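Local coordinates for putative iron binding protein (Bordetella pertussis Tohama I, PDB 1Y9U) that binds ferric iron through tyrosine side chains and probably serves as the periplasmic solute-binding component of a bacterial iron uptake system, at residues A[12-15]-A[16-20]; A[65-68]-A[69-72]; A[205-208]-A[209-213]; A[255-258]-A[259-263]. All coordinates share one frame; numbering follows the deposited sequence.

Interaction 1. Residues A[12-15]-A[16-20]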
ATOM      1  N   THR A  12      14.019  -0.843  -8.942  1.00 16.06           N
ATOM      2  CA  THR A  12      13.046  -1.032  -7.866  1.00 15.95           C
ATOM      3  C   THR A  12      13.414  -0.283  -6.607  1.00 16.61           C
ATOM      4  O   THR A  12      14.559  -0.311  -6.185  1.00 15.86           O
ATOM      5  CB  THR A  12      12.891  -2.518  -7.543  1.00 15.79           C
ATOM      6  OG1 THR A  12      12.047  -2.673  -6.383  1.00 15.54           O
ATOM      7  CG2 THR A  12      14.249  -3.187  -7.219  1.00 16.47           C
ATOM      8  N   THR A  13      12.421   0.357  -5.992  1.00 16.97           N
ATOM      9  CA  THR A  13      12.608   0.984  -4.689  1.00 17.86           C
ATOM     10  C   THR A  13      12.238   0.020  -3.567  1.00 19.30           C
ATOM     11  O   THR A  13      12.357   0.362  -2.378  1.00 20.26           O
ATOM     12  CB  THR A  13      11.781   2.270  -4.564  1.00 17.45           C
ATOM     13  OG1 THR A  13      10.381   1.944  -4.486  1.00 17.67           O
ATOM     14  CG2 THR A  13      11.933   3.201  -5.793  1.00 19.00           C
ATOM     15  N   ARG A  14      11.732  -1.161  -3.930  1.00 20.68           N
ATOM     16  CA  ARG A  14      11.479  -2.241  -2.974  1.00 22.33           C
ATOM     17  C   ARG A  14      12.730  -3.083  -2.789  1.00 24.59           C
ATOM     18  O   ARG A  14      13.364  -3.454  -3.790  1.00 24.65           O
ATOM     19  CB  ARG A  14      10.343  -3.145  -3.475  1.00 22.38           C
ATOM     20  CG  ARG A  14       9.072  -2.410  -3.816  1.00 21.95           C
ATOM     21  CD  ARG A  14       7.828  -3.241  -3.528  1.00 23.62           C
ATOM     22  NE  ARG A  14       7.546  -3.220  -2.085  1.00 24.46           N
ATOM     23  CZ  ARG A  14       6.431  -3.685  -1.531  1.00 23.46           C
ATOM     24  NH1 ARG A  14       5.496  -4.268  -2.267  1.00 23.30           N
ATOM     25  NH2 ARG A  14       6.258  -3.587  -0.237  1.00 21.28           N
ATOM     26  N   GLU A  15      13.034  -3.455  -1.541  1.00 27.07           N
ATOM     27  CA  GLU A  15      14.285  -4.149  -1.208  1.00 29.35           C
ATOM     28  C   GLU A  15      14.333  -5.378  -2.098  1.00 29.72           C
ATOM     29  O   GLU A  15      13.353  -6.123  -2.142  1.00 30.17           O
ATOM     30  CB  GLU A  15      14.358  -4.635   0.266  1.00 30.55           C
ATOM     31  CG  GLU A  15      14.140  -3.649   1.422  1.00 33.74           C
ATOM     32  CD  GLU A  15      14.912  -2.337   1.329  1.00 37.38           C
ATOM     33  OE1 GLU A  15      14.368  -1.376   0.730  1.00 39.86           O
ATOM     34  OE2 GLU A  15      16.041  -2.241   1.899  1.00 39.32           O
ATOM     35  N   PRO A  16      15.434  -5.609  -2.809  1.00 30.35           N
ATOM     36  CA  PRO A  16      15.543  -6.803  -3.660  1.00 30.35           C
ATOM     37  C   PRO A  16      15.208  -8.134  -2.964  1.00 30.05           C
ATOM     38  O   PRO A  16      14.818  -9.084  -3.644  1.00 29.64           O
ATOM     39  CB  PRO A  16      17.008  -6.785  -4.138  1.00 30.61           C
ATOM     40  CG  PRO A  16      17.650  -5.565  -3.567  1.00 31.12           C
ATOM     41  CD  PRO A  16      16.621  -4.740  -2.908  1.00 30.77           C
ATOM     42  N   LYS A  17      15.336  -8.225  -1.643  1.00 29.69           N
ATOM     43  CA  LYS A  17      15.059  -9.498  -0.980  1.00 29.81           C
ATOM     44  C   LYS A  17      13.567  -9.862  -0.916  1.00 28.52           C
ATOM     45  O   LYS A  17      13.232 -11.032  -0.820  1.00 28.81           O
ATOM     46  CB  LYS A  17      15.709  -9.563   0.404  1.00 30.67           C
ATOM     47  CG  LYS A  17      17.242  -9.743   0.376  1.00 32.49           C
ATOM     48  CD  LYS A  17      17.765 -10.755  -0.680  1.00 34.73           C
ATOM     49  CE  LYS A  17      18.271 -10.038  -1.938  1.00 35.81           C
ATOM     50  NZ  LYS A  17      18.754 -10.959  -2.996  1.00 37.17           N
ATOM     51  N   LEU A  18      12.682  -8.874  -1.021  1.00 27.43           N
ATOM     52  CA  LEU A  18      11.242  -9.122  -1.181  1.00 26.66           C
ATOM     53  C   LEU A  18      10.905  -9.819  -2.504  1.00 25.62           C
ATOM     54  O   LEU A  18       9.848 -10.447  -2.638  1.00 25.04           O
ATOM     55  CB  LEU A  18      10.463  -7.797  -1.136  1.00 26.96           C
ATOM     56  CG  LEU A  18      10.486  -7.001   0.175  1.00 27.87           C
ATOM     57  CD1 LEU A  18       9.837  -5.648  -0.051  1.00 28.48           C
ATOM     58  CD2 LEU A  18       9.799  -7.761   1.315  1.00 29.15           C
ATOM     59  N   ILE A  19      11.793  -9.699  -3.482  1.00 23.87           N
ATOM     60  CA  ILE A  19      11.495 -10.145  -4.839  1.00 23.01           C
ATOM     61  C   ILE A  19      12.533 -11.076  -5.464  1.00 21.66           C
ATOM     62  O   ILE A  19      12.285 -11.597  -6.528  1.00 20.23           O
ATOM     63  CB  ILE A  19      11.292  -8.931  -5.765  1.00 23.41           C
ATOM     64  CG1 ILE A  19      12.525  -8.017  -5.751  1.00 24.59           C
ATOM     65  CG2 ILE A  19      10.019  -8.181  -5.358  1.00 23.98           C
ATOM     66  CD1 ILE A  19      12.399  -6.794  -6.634  1.00 25.70           C
ATOM     67  N   GLN A  20      13.689 -11.305  -4.840  1.00 21.14           N
ATOM     68  CA  GLN A  20      14.737 -12.038  -5.563  1.00 20.62           C
ATOM     69  C   GLN A  20      14.338 -13.470  -5.910  1.00 19.90           C
ATOM     70  O   GLN A  20      14.583 -13.906  -7.022  1.00 18.65           O
ATOM     71  CB  GLN A  20      16.094 -11.989  -4.837  1.00 21.20           C
ATOM     72  CG  GLN A  20      17.304 -12.325  -5.754  1.00 22.42           C
ATOM     73  CD  GLN A  20      17.431 -11.396  -6.955  1.00 24.37           C
ATOM     74  OE1 GLN A  20      17.440 -10.177  -6.799  1.00 28.21           O
ATOM     75  NE2 GLN A  20      17.500 -11.969  -8.158  1.00 24.28           N
TER

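Interaction 2. Residues A[65-68]-A[69-72]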
ATOM      1  N   GLY A  65       0.949   7.638  -5.507  1.00 15.62           N
ATOM      2  CA  GLY A  65       1.543   8.935  -5.795  1.00 16.47           C
ATOM      3  C   GLY A  65       2.894   8.844  -6.463  1.00 16.42           C
ATOM      4  O   GLY A  65       3.177   9.587  -7.412  1.00 17.74           O
ATOM      5  N   ASN A  66       3.740   7.933  -5.981  1.00 16.61           N
ATOM      6  CA  ASN A  66       5.055   7.734  -6.585  1.00 17.58           C
ATOM      7  C   ASN A  66       4.948   7.200  -8.009  1.00 17.62           C
ATOM      8  O   ASN A  66       5.730   7.575  -8.882  1.00 17.95           O
ATOM      9  CB  ASN A  66       5.911   6.792  -5.741  1.00 18.16           C
ATOM     10  CG  ASN A  66       6.413   7.438  -4.461  1.00 20.67           C
ATOM     11  OD1 ASN A  66       6.549   6.777  -3.436  1.00 23.63           O
ATOM     12  ND2 ASN A  66       6.706   8.730  -4.523  1.00 23.09           N
ATOM     13  N   LEU A  67       3.993   6.301  -8.241  1.00 18.33           N
ATOM     14  CA  LEU A  67       3.773   5.763  -9.579  1.00 18.70           C
ATOM     15  C   LEU A  67       3.301   6.815 -10.562  1.00 19.44           C
ATOM     16  O   LEU A  67       3.809   6.914 -11.667  1.00 19.19           O
ATOM     17  CB  LEU A  67       2.739   4.649  -9.519  1.00 19.35           C
ATOM     18  CG  LEU A  67       3.267   3.278  -9.198  1.00 20.59           C
ATOM     19  CD1 LEU A  67       2.051   2.371  -9.036  1.00 21.13           C
ATOM     20  CD2 LEU A  67       4.206   2.736 -10.275  1.00 20.63           C
ATOM     21  N   ILE A  68       2.323   7.611 -10.147  1.00 19.70           N
ATOM     22  CA  ILE A  68       1.811   8.691 -10.984  1.00 20.97           C
ATOM     23  C   ILE A  68       2.901   9.722 -11.236  1.00 21.00           C
ATOM     24  O   ILE A  68       2.981  10.271 -12.327  1.00 20.91           O
ATOM     25  CB  ILE A  68       0.547   9.315 -10.346  1.00 22.04           C
ATOM     26  CG1 ILE A  68      -0.545   8.238 -10.253  1.00 24.29           C
ATOM     27  CG2 ILE A  68       0.108  10.591 -11.100  1.00 22.60           C
ATOM     28  CD1 ILE A  68      -1.836   8.498 -10.942  1.00 27.13           C
ATOM     29  N   ASP A  69       3.766   9.954 -10.253  1.00 20.81           N
ATOM     30  CA  ASP A  69       4.886  10.868 -10.444  1.00 20.94           C
ATOM     31  C   ASP A  69       5.815  10.379 -11.557  1.00 20.55           C
ATOM     32  O   ASP A  69       6.356  11.189 -12.313  1.00 21.09           O
ATOM     33  CB  ASP A  69       5.669  11.069  -9.144  1.00 21.36           C
ATOM     34  CG  ASP A  69       4.966  12.008  -8.172  1.00 23.73           C
ATOM     35  OD1 ASP A  69       5.511  12.202  -7.068  1.00 25.53           O
ATOM     36  OD2 ASP A  69       3.873  12.561  -8.407  1.00 24.61           O
ATOM     37  N   LEU A  70       6.019   9.064 -11.662  1.00 19.94           N
ATOM     38  CA  LEU A  70       6.832   8.521 -12.756  1.00 19.59           C
ATOM     39  C   LEU A  70       6.169   8.782 -14.104  1.00 19.50           C
ATOM     40  O   LEU A  70       6.835   9.180 -15.064  1.00 18.99           O
ATOM     41  CB  LEU A  70       7.056   7.014 -12.601  1.00 19.16           C
ATOM     42  CG  LEU A  70       7.826   6.554 -11.368  1.00 19.78           C
ATOM     43  CD1 LEU A  70       7.784   5.040 -11.239  1.00 19.19           C
ATOM     44  CD2 LEU A  70       9.261   7.056 -11.392  1.00 21.02           C
ATOM     45  N   VAL A  71       4.858   8.585 -14.172  1.00 19.89           N
ATOM     46  CA  VAL A  71       4.103   8.758 -15.414  1.00 21.00           C
ATOM     47  C   VAL A  71       4.133  10.230 -15.817  1.00 21.83           C
ATOM     48  O   VAL A  71       4.494  10.569 -16.952  1.00 21.97           O
ATOM     49  CB  VAL A  71       2.661   8.223 -15.281  1.00 21.19           C
ATOM     50  CG1 VAL A  71       1.846   8.522 -16.536  1.00 22.28           C
ATOM     51  CG2 VAL A  71       2.704   6.718 -15.018  1.00 20.88           C
ATOM     52  N   ASN A  72       3.792  11.099 -14.872  1.00 22.91           N
ATOM     53  CA  ASN A  72       3.789  12.538 -15.119  1.00 23.58           C
ATOM     54  C   ASN A  72       5.193  13.083 -15.391  1.00 23.99           C
ATOM     55  O   ASN A  72       5.349  14.080 -16.117  1.00 25.09           O
ATOM     56  CB  ASN A  72       3.147  13.293 -13.951  1.00 24.11           C
ATOM     57  CG  ASN A  72       1.649  13.092 -13.869  1.00 25.93           C
ATOM     58  OD1 ASN A  72       1.036  13.383 -12.839  1.00 29.24           O
ATOM     59  ND2 ASN A  72       1.048  12.582 -14.941  1.00 27.15           N
TER

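Interaction 3. Residues A[205-208]-A[209-213]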
ATOM      1  N   LYS A 205       2.060 -11.108  13.836  1.00  8.19           N
ATOM      2  CA  LYS A 205       1.427 -12.369  14.203  1.00  8.27           C
ATOM      3  C   LYS A 205       2.211 -13.577  13.706  1.00  8.37           C
ATOM      4  O   LYS A 205       2.123 -14.663  14.303  1.00 10.05           O
ATOM      5  CB  LYS A 205      -0.029 -12.426  13.751  1.00  8.54           C
ATOM      6  CG  LYS A 205      -0.943 -11.516  14.540  1.00  8.43           C
ATOM      7  CD  LYS A 205      -2.405 -11.633  14.129  1.00  8.88           C
ATOM      8  CE  LYS A 205      -3.370 -10.809  15.026  1.00  9.35           C
ATOM      9  NZ  LYS A 205      -3.662 -11.468  16.325  1.00  9.84           N
ATOM     10  N   ASN A 206       3.000 -13.390  12.642  1.00  8.76           N
ATOM     11  CA  ASN A 206       3.882 -14.451  12.162  1.00  9.36           C
ATOM     12  C   ASN A 206       5.227 -14.487  12.875  1.00  9.70           C
ATOM     13  O   ASN A 206       6.015 -15.419  12.654  1.00 11.48           O
ATOM     14  CB  ASN A 206       4.085 -14.345  10.648  1.00  9.99           C
ATOM     15  CG  ASN A 206       2.967 -14.966   9.870  1.00 11.28           C
ATOM     16  OD1 ASN A 206       2.715 -16.175   9.977  1.00 13.59           O
ATOM     17  ND2 ASN A 206       2.275 -14.157   9.075  1.00 11.58           N
ATOM     18  N   ALA A 207       5.497 -13.496  13.717  1.00  9.44           N
ATOM     19  CA  ALA A 207       6.717 -13.516  14.514  1.00  9.61           C
ATOM     20  C   ALA A 207       6.653 -14.656  15.527  1.00  9.76           C
ATOM     21  O   ALA A 207       5.585 -15.084  15.964  1.00  9.42           O
ATOM     22  CB  ALA A 207       6.953 -12.174  15.204  1.00  9.93           C
ATOM     23  N   GLU A 208       7.812 -15.153  15.921  1.00 10.37           N
ATOM     24  CA  GLU A 208       7.805 -16.301  16.811  1.00 11.27           C
ATOM     25  C   GLU A 208       7.506 -15.906  18.243  1.00 10.92           C
ATOM     26  O   GLU A 208       7.839 -14.819  18.692  1.00  9.30           O
ATOM     27  CB  GLU A 208       9.099 -17.092  16.734  1.00 12.71           C
ATOM     28  CG  GLU A 208      10.295 -16.396  17.318  1.00 13.57           C
ATOM     29  CD  GLU A 208      11.573 -17.217  17.177  1.00 16.54           C
ATOM     30  OE1 GLU A 208      11.502 -18.467  17.248  1.00 20.28           O
ATOM     31  OE2 GLU A 208      12.634 -16.615  16.990  1.00 18.50           O
ATOM     32  N   PRO A 209       6.878 -16.787  18.996  1.00 11.59           N
ATOM     33  CA  PRO A 209       6.683 -16.509  20.416  1.00 11.89           C
ATOM     34  C   PRO A 209       8.030 -16.277  21.082  1.00 11.43           C
ATOM     35  O   PRO A 209       9.034 -16.926  20.726  1.00 11.52           O
ATOM     36  CB  PRO A 209       6.007 -17.775  20.950  1.00 13.05           C
ATOM     37  CG  PRO A 209       6.311 -18.774  19.985  1.00 16.91           C
ATOM     38  CD  PRO A 209       6.325 -18.097  18.615  1.00 13.56           C
ATOM     39  N   GLY A 210       8.047 -15.386  22.058  1.00 11.58           N
ATOM     40  CA  GLY A 210       9.268 -14.984  22.704  1.00 11.83           C
ATOM     41  C   GLY A 210       9.847 -13.716  22.121  1.00 11.56           C
ATOM     42  O   GLY A 210      10.904 -13.295  22.572  1.00 13.51           O
ATOM     43  N   THR A 211       9.202 -13.136  21.096  1.00 10.90           N
ATOM     44  CA  THR A 211       9.522 -11.793  20.610  1.00 10.47           C
ATOM     45  C   THR A 211       8.498 -10.773  21.057  1.00 10.78           C
ATOM     46  O   THR A 211       7.333 -11.080  21.242  1.00 10.71           O
ATOM     47  CB  THR A 211       9.556 -11.727  19.064  1.00 10.36           C
ATOM     48  OG1 THR A 211       8.269 -12.104  18.519  1.00 10.42           O
ATOM     49  CG2 THR A 211      10.602 -12.697  18.466  1.00 10.20           C
ATOM     50  N   ASP A 212       8.937  -9.538  21.229  1.00 11.44           N
ATOM     51  CA  ASP A 212       7.983  -8.452  21.443  1.00 11.68           C
ATOM     52  C   ASP A 212       7.017  -8.321  20.263  1.00 10.62           C
ATOM     53  O   ASP A 212       5.836  -8.076  20.480  1.00 10.90           O
ATOM     54  CB  ASP A 212       8.686  -7.121  21.769  1.00 13.26           C
ATOM     55  CG  ASP A 212       8.978  -6.965  23.258  1.00 18.85           C
ATOM     56  OD1 ASP A 212       8.191  -7.447  24.109  1.00 22.36           O
ATOM     57  OD2 ASP A 212       9.947  -6.323  23.665  1.00 25.15           O
ATOM     58  N   ALA A 213       7.474  -8.531  19.033  1.00  9.63           N
ATOM     59  CA  ALA A 213       6.602  -8.461  17.879  1.00  9.72           C
ATOM     60  C   ALA A 213       5.387  -9.378  18.020  1.00  8.66           C
ATOM     61  O   ALA A 213       4.255  -8.931  17.805  1.00  8.77           O
ATOM     62  CB  ALA A 213       7.356  -8.778  16.590  1.00  9.37           C
TER
HETATM   63  O   HOH W   1       9.913 -19.278  19.463  1.00 19.23           O

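Interaction 4. Residues A[255-258]-A[259-263]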
ATOM      1  N   VAL A 255       7.765  -6.265 -20.888  1.00 13.85           N
ATOM      2  CA  VAL A 255       6.360  -6.654 -20.836  1.00 14.58           C
ATOM      3  C   VAL A 255       6.249  -8.088 -20.319  1.00 13.95           C
ATOM      4  O   VAL A 255       5.383  -8.375 -19.509  1.00 13.23           O
ATOM      5  CB  VAL A 255       5.647  -6.465 -22.204  1.00 15.22           C
ATOM      6  CG1 VAL A 255       4.202  -6.966 -22.164  1.00 16.61           C
ATOM      7  CG2 VAL A 255       5.671  -4.999 -22.609  1.00 16.16           C
ATOM      8  N   LYS A 256       7.151  -8.979 -20.735  1.00 13.50           N
ATOM      9  CA  LYS A 256       7.133 -10.349 -20.233  1.00 14.08           C
ATOM     10  C   LYS A 256       7.307 -10.381 -18.721  1.00 12.91           C
ATOM     11  O   LYS A 256       6.620 -11.110 -18.022  1.00 12.88           O
ATOM     12  CB  LYS A 256       8.220 -11.197 -20.902  1.00 15.55           C
ATOM     13  CG  LYS A 256       7.950 -11.537 -22.354  1.00 18.76           C
ATOM     14  CD  LYS A 256       9.015 -12.458 -22.912  1.00 22.53           C
ATOM     15  CE  LYS A 256       8.556 -13.085 -24.234  1.00 25.07           C
ATOM     16  NZ  LYS A 256       9.678 -13.495 -25.116  1.00 28.29           N
ATOM     17  N   LEU A 257       8.233  -9.584 -18.211  1.00 12.64           N
ATOM     18  CA  LEU A 257       8.457  -9.523 -16.768  1.00 11.90           C
ATOM     19  C   LEU A 257       7.245  -8.956 -16.037  1.00 11.90           C
ATOM     20  O   LEU A 257       6.821  -9.508 -15.034  1.00 11.82           O
ATOM     21  CB  LEU A 257       9.708  -8.717 -16.435  1.00 11.88           C
ATOM     22  CG  LEU A 257      10.019  -8.527 -14.949  1.00 12.83           C
ATOM     23  CD1 LEU A 257      10.211  -9.874 -14.277  1.00 13.82           C
ATOM     24  CD2 LEU A 257      11.261  -7.666 -14.818  1.00 14.74           C
ATOM     25  N   LEU A 258       6.658  -7.890 -16.557  1.00 12.14           N
ATOM     26  CA  LEU A 258       5.525  -7.291 -15.875  1.00 12.75           C
ATOM     27  C   LEU A 258       4.327  -8.250 -15.892  1.00 12.36           C
ATOM     28  O   LEU A 258       3.617  -8.394 -14.905  1.00 12.57           O
ATOM     29  CB  LEU A 258       5.220  -5.938 -16.499  1.00 13.84           C
ATOM     30  CG  LEU A 258       4.139  -5.055 -15.904  1.00 16.16           C
ATOM     31  CD1 LEU A 258       4.463  -4.764 -14.475  1.00 16.68           C
ATOM     32  CD2 LEU A 258       4.040  -3.773 -16.712  1.00 17.57           C
ATOM     33  N   GLU A 259       4.121  -8.944 -17.008  1.00 11.56           N
ATOM     34  CA  GLU A 259       3.066  -9.946 -17.082  1.00 11.23           C
ATOM     35  C   GLU A 259       3.343 -11.100 -16.114  1.00 11.35           C
ATOM     36  O   GLU A 259       2.429 -11.635 -15.492  1.00 11.84           O
ATOM     37  CB  GLU A 259       2.897 -10.456 -18.534  1.00 11.31           C
ATOM     38  CG  GLU A 259       2.314  -9.392 -19.444  1.00 12.07           C
ATOM     39  CD  GLU A 259       2.244  -9.764 -20.910  1.00 13.22           C
ATOM     40  OE1 GLU A 259       2.995 -10.684 -21.313  1.00 16.11           O
ATOM     41  OE2 GLU A 259       1.441  -9.143 -21.633  1.00 13.58           O
ATOM     42  N   TYR A 260       4.602 -11.495 -15.971  1.00 11.08           N
ATOM     43  CA  TYR A 260       4.975 -12.526 -15.004  1.00 10.98           C
ATOM     44  C   TYR A 260       4.621 -12.085 -13.572  1.00 10.94           C
ATOM     45  O   TYR A 260       4.147 -12.874 -12.765  1.00 10.98           O
ATOM     46  CB  TYR A 260       6.478 -12.841 -15.098  1.00 11.82           C
ATOM     47  CG  TYR A 260       6.992 -13.637 -13.936  1.00 12.63           C
ATOM     48  CD1 TYR A 260       6.706 -14.977 -13.808  1.00 12.69           C
ATOM     49  CD2 TYR A 260       7.719 -13.028 -12.926  1.00 12.62           C
ATOM     50  CE1 TYR A 260       7.162 -15.707 -12.742  1.00 14.00           C
ATOM     51  CE2 TYR A 260       8.184 -13.740 -11.857  1.00 13.37           C
ATOM     52  CZ  TYR A 260       7.904 -15.085 -11.753  1.00 13.74           C
ATOM     53  OH  TYR A 260       8.369 -15.818 -10.680  1.00 16.19           O
ATOM     54  N   LEU A 261       4.842 -10.814 -13.285  1.00 10.85           N
ATOM     55  CA  LEU A 261       4.626 -10.293 -11.932  1.00 10.98           C
ATOM     56  C   LEU A 261       3.166 -10.333 -11.485  1.00 10.81           C
ATOM     57  O   LEU A 261       2.902 -10.330 -10.279  1.00 10.96           O
ATOM     58  CB  LEU A 261       5.191  -8.872 -11.779  1.00 11.44           C
ATOM     59  CG  LEU A 261       6.725  -8.774 -11.780  1.00 12.69           C
ATOM     60  CD1 LEU A 261       7.176  -7.338 -11.893  1.00 12.80           C
ATOM     61  CD2 LEU A 261       7.344  -9.423 -10.570  1.00 14.29           C
ATOM     62  N   VAL A 262       2.228 -10.419 -12.429  1.00 10.76           N
ATOM     63  CA  VAL A 262       0.800 -10.628 -12.106  1.00 11.04           C
ATOM     64  C   VAL A 262       0.304 -12.063 -12.316  1.00 10.65           C
ATOM     65  O   VAL A 262      -0.877 -12.340 -12.121  1.00 10.83           O
ATOM     66  CB  VAL A 262      -0.122  -9.632 -12.845  1.00 10.90           C
ATOM     67  CG1 VAL A 262       0.318  -8.211 -12.503  1.00 12.39           C
ATOM     68  CG2 VAL A 262      -0.176  -9.902 -14.334  1.00 11.15           C
ATOM     69  N   SER A 263       1.212 -12.980 -12.661  1.00 10.95           N
ATOM     70  CA  SER A 263       0.893 -14.397 -12.766  1.00 10.48           C
ATOM     71  C   SER A 263       0.611 -14.961 -11.375  1.00 10.58           C
ATOM     72  O   SER A 263       1.039 -14.395 -10.361  1.00 10.64           O
ATOM     73  CB  SER A 263       2.041 -15.163 -13.430  1.00 10.46           C
ATOM     74  OG  SER A 263       3.150 -15.366 -12.558  1.00 11.34           O
TER

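Interaction 1. Residues A[12-15]-A[16-20]
Thr12 and Ile19 reach toward each other tip to tip because of their first torsions: CG1 of Ile19 sits between its backbone N and carbonyl carbon (chi1 57°), and the chain then runs straight out to CD1, which comes 4.1 Å from CG2 of Thr12. In Thr12 a chi1 of 174° sets OG1 anti to N and thereby puts CG2 between N and the carbonyl carbon, facing that CD1. The hydroxyl accepts the N-H of Arg14 at 2.9 Å from N to OG1. That bond makes an ST turn, and threonine suits the place by offering a hydroxyl to the backbone and a methyl to Ile19. Leu18 crosses the Arg14 side chain at about a right angle, its CD1 3.9 Å from NE. The guanidinium is held by a salt bridge to Glu276, about 6 Å from the side chain of Tyr199, which binds ferric iron in other crystals of this protein; no iron is bound here. Glu15 O accepts from Leu18 N at 3.0 Å. Pro16, with its fixed phi, fits the start of this turn, and Ile19 is the N-cap of helix 20-30. The segment links strand 7-12 to that helix, with Ile19 resting on strand 58-62 and helix 264-273, and Pro16 on strand 33-38.

Interaction 2. Residues A[65-68]-A[69-72]
Asn72 and Ile68 lie side by side one helical turn apart, pointing the same way, and the asparagine can be followed outward from its backbone. Its CB rests 3.4 Å from Ile68 O, the same carbonyl that takes the Asn72 N-H in a nearly straight bond of 2.8 Å from N to O (175° at the hydrogen). CG, set anti to the carbonyl carbon (chi1 -71°), stays near that oxygen and comes 4.0 Å from CG2 of Ile68. At the tip, OD1 approaches the same methyl, 3.4 Å from Ile68 CG2, a van der Waals contact, while ND2 is 4.0 Å from Ile68 O. A short polar side chain suits this exposed position near the helix end, while branched Ile68 offers a methyl beside it and also touches Trp99.

Nearer the helix start, Asp69 CB and CG lie against the carbonyl oxygen of Gly65. The Asp69 N-H is bonded to Gly65 O, yet the carboxylate OD2 also lies 3.2 Å from Gly65 O; two acceptors so close probably repel mildly. On the buried face, Leu67 CD2 and Leu70 CD1 meet at 4.4 Å; leucine's long branched chain spans the turn and fills the buried side against strand 58-62 and helix 43-50. The successive i to i+4 bonds, with polar residues outward and leucines inward, are typical of an amphipathic alpha-helix packed on the sheet of a periplasmic binding protein.

Interaction 3. Residues A[205-208]-A[209-213]
Apolar contact joins Ala207 to Ala213, their CB atoms 3.7 Å apart. Alanine suits both positions, since a single methyl from each lets the residue just past one helix come close to the first turn of the next. Ala207 CB also lies 3.6 Å from Thr211 OG1. Farther out, CG2 of Thr211 touches CG of Glu208 at 3.9 Å.

The hydrogen bonds converge on one carbonyl. Glu208 O receives the N-H of Thr211 at 3.2 Å from N, closing a type II beta turn from Glu208 to Thr211, and it also receives the hydroxyl of Thr211 at 2.8 Å from OG1. Both donors lie fairly close to the carbonyl plane, the hydroxyl tilted by 15°. Thr211 can give this second bond because OG1 occupies the place between its N and its carbonyl carbon (chi1 60°), which points the oxygen back at the turn. The same OG1 accepts the N-H of Arg214, so the threonine closes the turn and N-caps helix 212-218.

Conformation and solvent complete the turn. Pro209 has the fixed phi wanted at its second position, and Gly210 follows with a positive phi of 96°, where a side chain would collide with the preceding carbonyl oxygen. A water donates to Glu208 OE1 and to Pro209 O, linking the carboxylate to the neighbouring carbonyl.

The turn connects helix 198-206 to helix 212-218 at the surface. Ala207 O takes a bond from Arg214 of the second helix, and Lys205 NZ bonds to the carbonyl oxygens of Gly217 and Ile220, at the far end of the second helix and just beyond it.

Interaction 4. Residues A[255-258]-A[259-263]
Local i to i+3 and i+4 contacts run along the C-terminal part of helix 251-261, with Leu257 and Leu261 facing inward; regular backbone bonds join Glu259, Tyr260 and Leu261 to Val255, Lys256 and Leu257. Leu257 lies near both later partners: its CD1 is 4.2 Å from CD2 of Tyr260, and its CG is 4.3 Å from CD1 of Leu261. The tyrosine has CG anti to its N (chi1 166°), which carries the ring outward toward Phe26 of helix 20-30, with Leu257 O at its edge, near its plane. Long, branched leucines suit this face, which packs on helix 20-30 and, through Leu258 and Leu261, on strand 100-112. Such helix-on-sheet layering belongs to the alpha/beta fold of periplasmic binding proteins. On another side Val255 CG1 lies 3.6 Å from Glu259 OE2, the two side chains crossing obliquely; the carboxylate is hydrogen-bonded to Ser81. At the helix end the backbone bonds weaken, Val262 N to Leu258 O being a weak bond of 3.5 Å. Ser263 takes over: its hydroxyl bonds to Tyr260 O at 2.7 Å from OG, in the carbonyl plane on a lone pair, while its N-H meets the same oxygen. Small and polar, Ser263 is also the N-cap of helix 264-273, where OG accepts weakly from Ala266 N.

In the fold
The four interactions follow one another along the chain without overlap, and none touches another. Interactions 1, 2 and 4 form a cluster, with centres about 16 to 20 Å apart, around the strands 7-12, 58-62 and 100-112 of one mixed sheet; interactions 1 and 2 both rest on strand 58-62, and helix 20-30, which starts at the end of interaction 1, packs against interaction 4. Interaction 3 stands apart, about 36 Å from interaction 2 between centres, at the end of the helix that carries Tyr199 and Tyr200. Between side chains, Arg14 of interaction 1 lies about 6 Å from Tyr199 and Ala213 of interaction 3 about 9 Å from Tyr200, so both border the iron-binding tyrosines, while interaction 4 lies away from them.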